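Local coordinates for putative cell surface hydrolase (PDB 3LP5), which is a putative cell-surface hydrolase of the alpha/beta-hydrolase fold, probably cleaving a substrate that is not known here, at residues A[138-143]-A[149-154]; A[142-147]-A[188-193]. All blocks are in the same frame, centred on the assembly; numbering follows the deposited sequence.

Interaction 1 of 2, residues A[138-143]-A[149-154]; sequences YNMEST and TSMFKE
Asn-139 and Phe-152 bring their CA atoms to 5.1 Å where a type II' beta turn, Asn-139 to Ser-142, meets the first turn of helix 150-157. Thr-149 N-caps the helix, and the Asn-139 amide in turn holds Thr-149, all within the excursion that follows strand 127-134 of the alpha/beta-hydrolase sheet. The capping OG1 of Thr-149, held between the backbone N and the carbonyl carbon (chi1 60°), accepts from Phe-152 N at 3.2 Å. The same hydroxyl gives its proton to Asn-139 OD1 at 2.7 Å, arriving from above the amide plane. Thr-149 N reaches that oxygen too, at 2.8 Å, but in the carbonyl plane, on a lone pair and nearly straight (165°). Two donors from one residue thus grip OD1, while Asn-139 ND2 is held by Ala-147 O, so both ends of the amide are fixed and its rotation is set. Beyond the cap, the bent chains of Met-140 and Met-151 cross, tightest where Met-140 CG comes to 3.4 Å from Met-151 CB. Tyr-138 O, buried here and with no hydrogen-bond partner in the model, lies at the edge of the Phe-152 ring, 3.2 Å from Phe-152 CB.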
loop_
_atom_site.group_PDB
_atom_site.type_symbol
_atom_site.label_atom_id
_atom_site.label_comp_id
_atom_site.label_asym_id
_atom_site.label_seq_id
_atom_site.Cartn_x
_atom_site.Cartn_y
_atom_site.Cartn_z
ATOM N N TYR A 138 -8.247 6.343 -5.970
ATOM C CA TYR A 138 -9.225 6.755 -4.944
ATOM C C TYR A 138 -10.603 7.136 -5.477
ATOM O O TYR A 138 -11.555 7.076 -4.720
ATOM C CB TYR A 138 -8.642 7.881 -4.087
ATOM C CG TYR A 138 -7.459 7.381 -3.236
ATOM C CD1 TYR A 138 -7.692 6.684 -2.056
ATOM C CD2 TYR A 138 -6.140 7.595 -3.640
ATOM C CE1 TYR A 138 -6.626 6.195 -1.279
ATOM C CE2 TYR A 138 -5.028 7.155 -2.822
ATOM C CZ TYR A 138 -5.307 6.407 -1.693
ATOM O OH TYR A 138 -4.241 5.943 -0.908
ATOM N N ASN A 139 -10.679 7.558 -6.752
ATOM C CA ASN A 139 -11.905 7.811 -7.413
ATOM C C ASN A 139 -12.137 6.837 -8.578
ATOM O O ASN A 139 -12.769 7.187 -9.565
ATOM C CB ASN A 139 -11.990 9.267 -7.916
ATOM C CG ASN A 139 -13.419 9.712 -8.084
ATOM O OD1 ASN A 139 -14.295 9.299 -7.309
ATOM N ND2 ASN A 139 -13.671 10.580 -9.050
ATOM N N MET A 140 -11.615 5.630 -8.444
ATOM C CA MET A 140 -11.865 4.548 -9.416
ATOM C C MET A 140 -11.381 4.972 -10.802
ATOM O O MET A 140 -10.260 5.510 -10.916
ATOM C CB MET A 140 -13.342 4.096 -9.378
ATOM C CG MET A 140 -13.729 3.315 -8.116
ATOM S SD MET A 140 -13.109 1.570 -7.720
ATOM C CE MET A 140 -11.486 1.830 -7.200
ATOM N N GLU A 141 -12.193 4.755 -11.834
ATOM C CA GLU A 141 -11.741 4.944 -13.210
ATOM C C GLU A 141 -12.140 6.366 -13.717
ATOM O O GLU A 141 -11.802 6.740 -14.836
ATOM C CB GLU A 141 -12.370 3.875 -14.125
ATOM C CG GLU A 141 -13.830 4.278 -14.496
ATOM C CD GLU A 141 -14.589 3.264 -15.391
ATOM O OE1 GLU A 141 -15.267 3.722 -16.378
ATOM O OE2 GLU A 141 -14.516 2.019 -15.102
ATOM N N SER A 142 -12.870 7.150 -12.905
ATOM C CA SER A 142 -13.209 8.516 -13.283
ATOM C C SER A 142 -12.013 9.422 -13.632
ATOM O O SER A 142 -11.006 9.441 -12.918
ATOM C CB SER A 142 -14.062 9.198 -12.193
ATOM O OG SER A 142 -14.300 10.583 -12.540
ATOM N N THR A 143 -12.171 10.225 -14.684
ATOM C CA THR A 143 -11.212 11.286 -15.007
ATOM C C THR A 143 -11.695 12.641 -14.481
ATOM O O THR A 143 -11.102 13.675 -14.780
ATOM C CB THR A 143 -10.936 11.386 -16.511
ATOM O OG1 THR A 143 -12.176 11.581 -17.189
ATOM C CG2 THR A 143 -10.314 10.078 -17.044
ATOM N N THR A 149 -17.127 9.079 -7.164
ATOM C CA THR A 149 -17.579 7.706 -7.290
ATOM C C THR A 149 -18.065 7.172 -5.937
ATOM O O THR A 149 -17.783 7.709 -4.848
ATOM C CB THR A 149 -16.482 6.774 -7.862
ATOM O OG1 THR A 149 -15.346 6.786 -6.987
ATOM C CG2 THR A 149 -16.072 7.208 -9.267
ATOM N N SER A 150 -18.831 6.094 -6.029
ATOM C CA SER A 150 -19.348 5.392 -4.878
ATOM C C SER A 150 -18.176 4.921 -3.990
ATOM O O SER A 150 -18.248 5.034 -2.756
ATOM C CB SER A 150 -20.179 4.191 -5.358
ATOM O OG SER A 150 -20.905 3.713 -4.249
ATOM N N MET A 151 -17.125 4.386 -4.630
ATOM C CA MET A 151 -15.880 4.011 -3.943
ATOM C C MET A 151 -15.328 5.173 -3.138
ATOM O O MET A 151 -15.121 5.049 -1.944
ATOM C CB MET A 151 -14.796 3.465 -4.928
ATOM C CG MET A 151 -13.445 3.015 -4.269
ATOM S SD MET A 151 -13.614 1.351 -3.526
ATOM C CE MET A 151 -14.175 1.660 -1.867
ATOM N N PHE A 152 -15.106 6.312 -3.781
ATOM C CA PHE A 152 -14.528 7.418 -3.049
ATOM C C PHE A 152 -15.495 7.886 -1.925
ATOM O O PHE A 152 -15.054 8.259 -0.854
ATOM C CB PHE A 152 -14.316 8.607 -3.981
ATOM C CG PHE A 152 -13.831 9.845 -3.249
ATOM C CD1 PHE A 152 -12.528 9.915 -2.766
ATOM C CD2 PHE A 152 -14.713 10.890 -2.976
ATOM C CE1 PHE A 152 -12.068 11.046 -2.078
ATOM C CE2 PHE A 152 -14.274 12.011 -2.273
ATOM C CZ PHE A 152 -12.929 12.080 -1.818
ATOM N N LYS A 153 -16.794 7.848 -2.170
ATOM C CA LYS A 153 -17.802 8.277 -1.148
ATOM C C LYS A 153 -17.616 7.453 0.123
ATOM O O LYS A 153 -17.671 8.010 1.217
ATOM C CB LYS A 153 -19.231 8.126 -1.689
ATOM C CG LYS A 153 -19.587 9.284 -2.688
ATOM C CD LYS A 153 -21.058 9.159 -3.196
ATOM C CE LYS A 153 -21.313 10.027 -4.426
ATOM N NZ LYS A 153 -22.715 9.815 -4.950
ATOM N N GLU A 154 -17.328 6.161 -0.023
ATOM C CA GLU A 154 -17.172 5.315 1.132
ATOM C C GLU A 154 -15.829 5.611 1.812
ATOM O O GLU A 154 -15.804 5.771 3.008
ATOM C CB GLU A 154 -17.283 3.824 0.752
ATOM C CG GLU A 154 -17.096 2.877 1.970
ATOM C CD GLU A 154 -17.062 1.384 1.653
ATOM O OE1 GLU A 154 -16.693 0.942 0.522
ATOM O OE2 GLU A 154 -17.334 0.618 2.574
#

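Interaction 2 of 2, residues A[142-147]-A[188-193]; sequences STSTTA and VNYGKY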
loop_
_atom_site.group_PDB
_atom_site.type_symbol
_atom_site.label_atom_id
_atom_site.label_comp_id
_atom_site.label_asym_id
_atom_site.label_seq_id
_atom_site.Cartn_x
_atom_site.Cartn_y
_atom_site.Cartn_z
ATOM N N SER A 142 -12.870 7.150 -12.905
ATOM C CA SER A 142 -13.209 8.516 -13.283
ATOM C C SER A 142 -12.013 9.422 -13.632
ATOM O O SER A 142 -11.006 9.441 -12.918
ATOM C CB SER A 142 -14.062 9.198 -12.193
ATOM O OG SER A 142 -14.300 10.583 -12.540
ATOM N N THR A 143 -12.171 10.225 -14.684
ATOM C CA THR A 143 -11.212 11.286 -15.007
ATOM C C THR A 143 -11.695 12.641 -14.481
ATOM O O THR A 143 -11.102 13.675 -14.780
ATOM C CB THR A 143 -10.936 11.386 -16.511
ATOM O OG1 THR A 143 -12.176 11.581 -17.189
ATOM C CG2 THR A 143 -10.314 10.078 -17.044
ATOM N N SER A 144 -12.742 12.642 -13.660
ATOM C CA SER A 144 -13.380 13.892 -13.214
ATOM C C SER A 144 -12.550 14.595 -12.123
ATOM O O SER A 144 -11.784 13.940 -11.430
ATOM C CB SER A 144 -14.763 13.563 -12.646
ATOM O OG SER A 144 -15.436 14.744 -12.284
ATOM N N THR A 145 -12.714 15.908 -11.937
ATOM C CA THR A 145 -12.127 16.551 -10.744
ATOM C C THR A 145 -13.245 16.930 -9.755
ATOM O O THR A 145 -12.980 17.494 -8.690
ATOM C CB THR A 145 -11.317 17.789 -11.088
ATOM O OG1 THR A 145 -12.198 18.771 -11.690
ATOM C CG2 THR A 145 -10.210 17.419 -12.088
ATOM N N THR A 146 -14.497 16.650 -10.091
ATOM C CA THR A 146 -15.569 17.055 -9.190
ATOM C C THR A 146 -16.523 15.886 -8.881
ATOM O O THR A 146 -17.199 15.947 -7.895
ATOM C CB THR A 146 -16.466 18.206 -9.746
ATOM O OG1 THR A 146 -17.044 17.760 -10.963
ATOM C CG2 THR A 146 -15.745 19.533 -9.973
ATOM N N ALA A 147 -16.655 14.893 -9.750
ATOM C CA ALA A 147 -17.640 13.824 -9.505
ATOM C C ALA A 147 -17.112 12.788 -8.504
ATOM O O ALA A 147 -15.938 12.497 -8.461
ATOM C CB ALA A 147 -18.127 13.151 -10.846
ATOM N N VAL A 188 -6.225 9.175 -8.712
ATOM C CA VAL A 188 -5.190 9.006 -7.659
ATOM C C VAL A 188 -5.145 10.245 -6.776
ATOM O O VAL A 188 -4.979 10.132 -5.583
ATOM C CB VAL A 188 -3.819 8.766 -8.283
ATOM C CG1 VAL A 188 -2.722 8.538 -7.186
ATOM C CG2 VAL A 188 -3.901 7.540 -9.170
ATOM N N ASN A 189 -5.329 11.418 -7.380
ATOM C CA ASN A 189 -5.247 12.674 -6.661
ATOM C C ASN A 189 -6.364 12.873 -5.605
ATOM O O ASN A 189 -6.194 13.671 -4.711
ATOM C CB ASN A 189 -5.272 13.833 -7.660
ATOM C CG ASN A 189 -4.804 15.136 -7.038
ATOM O OD1 ASN A 189 -3.766 15.191 -6.362
ATOM N ND2 ASN A 189 -5.578 16.184 -7.229
ATOM N N TYR A 190 -7.467 12.130 -5.691
ATOM C CA TYR A 190 -8.525 12.223 -4.661
ATOM C C TYR A 190 -8.042 11.710 -3.279
ATOM O O TYR A 190 -8.645 11.971 -2.236
ATOM C CB TYR A 190 -9.786 11.458 -5.104
ATOM C CG TYR A 190 -10.722 12.222 -6.012
ATOM C CD1 TYR A 190 -10.287 12.714 -7.232
ATOM C CD2 TYR A 190 -12.108 12.330 -5.699
ATOM C CE1 TYR A 190 -11.198 13.400 -8.092
ATOM C CE2 TYR A 190 -13.000 12.976 -6.541
ATOM C CZ TYR A 190 -12.542 13.508 -7.735
ATOM O OH TYR A 190 -13.454 14.116 -8.595
ATOM N N GLY A 191 -6.918 11.010 -3.291
ATOM C CA GLY A 191 -6.201 10.582 -2.046
ATOM C C GLY A 191 -6.068 11.733 -1.038
ATOM O O GLY A 191 -6.310 11.528 0.176
ATOM N N LYS A 192 -5.716 12.932 -1.509
ATOM C CA LYS A 192 -5.474 14.045 -0.594
ATOM C C LYS A 192 -6.733 14.462 0.178
ATOM O O LYS A 192 -6.637 14.930 1.319
ATOM C CB LYS A 192 -4.896 15.224 -1.337
ATOM C CG LYS A 192 -5.963 15.930 -2.140
ATOM C CD LYS A 192 -5.462 16.944 -3.241
ATOM C CE LYS A 192 -4.181 17.625 -2.903
ATOM N NZ LYS A 192 -4.058 18.934 -3.704
ATOM N N TYR A 193 -7.931 14.274 -0.397
ATOM C CA TYR A 193 -9.177 14.581 0.338
ATOM C C TYR A 193 -9.464 13.635 1.493
ATOM O O TYR A 193 -10.114 14.020 2.471
ATOM C CB TYR A 193 -10.421 14.610 -0.608
ATOM C CG TYR A 193 -10.207 15.455 -1.829
ATOM C CD1 TYR A 193 -9.831 16.789 -1.710
ATOM C CD2 TYR A 193 -10.330 14.903 -3.103
ATOM C CE1 TYR A 193 -9.595 17.565 -2.826
ATOM C CE2 TYR A 193 -10.124 15.678 -4.229
ATOM C CZ TYR A 193 -9.747 17.006 -4.078
ATOM O OH TYR A 193 -9.509 17.790 -5.188
HETATM O O HOH W 1 -10.298 16.974 -7.742
#
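With CG of Tyr-190 anti to its carbonyl carbon (chi1 -84°), the phenol reaches out to the loop 142-147 and sets its OH among the backbone atoms of Ser-144 to Ala-147. The loop is curled by its own serine side chains: in Ser-144, OG points anti to the backbone N (chi1 -176°), and from there it accepts from Thr-146 N at 3.1 Å and, more closely, from Ala-147 N at 2.8 Å. These two bonds make an ST turn and an ST motif on one serine, and a further ST turn stands just before it, with Ser-142 OG taking Ser-144 N. Tyr-190 OH may make a weak hydrogen bond to Ser-144 O (3.3 Å), which lies near the ring plane at the edge, though its one proton has another acceptor within reach; Ala-147 O is 3.0 Å from the same OH. The contact joins the loop between strand 127-134 and helix 150-157 of this alpha/beta-hydrolase fold to the turn that leads into helix 191-195. Tyr-190 itself belongs to a type I beta turn, Val-188 to Gly-191, and its ring is also packed edge-to-face with Phe-152. Tyr-193 lays CE2 over one face of the Tyr-190 ring, 4.0 Å above the plane and offset toward the rim. One water bridges the segments, donating to Thr-145 O at 2.9 Å and lying in the plane of the Tyr-193 ring, 2.8 Å from Tyr-193 OH.

Leaving strand 127-134, the chain enters 138-143, runs through 142-147 and returns at 149-154, where interaction 1 closes a short local loop at the start of helix 150-157. Interaction 2 starts from the same excursion, sharing Ser-142 and Thr-143, but closes a much longer one, running through helix 150-157 and strand 167-172 and reaching 188-193 at the end of helix 185-188. The two loops therefore cross: 142-147 overlaps the first closure, and 149-154 falls within the span of the second. Their centres are 7 Å apart, and Tyr-138 CD2 packs 3.4 Å from Gly-191 CA. Together they tie the excursion to both helix 150-157 and the approach to helix 191-195.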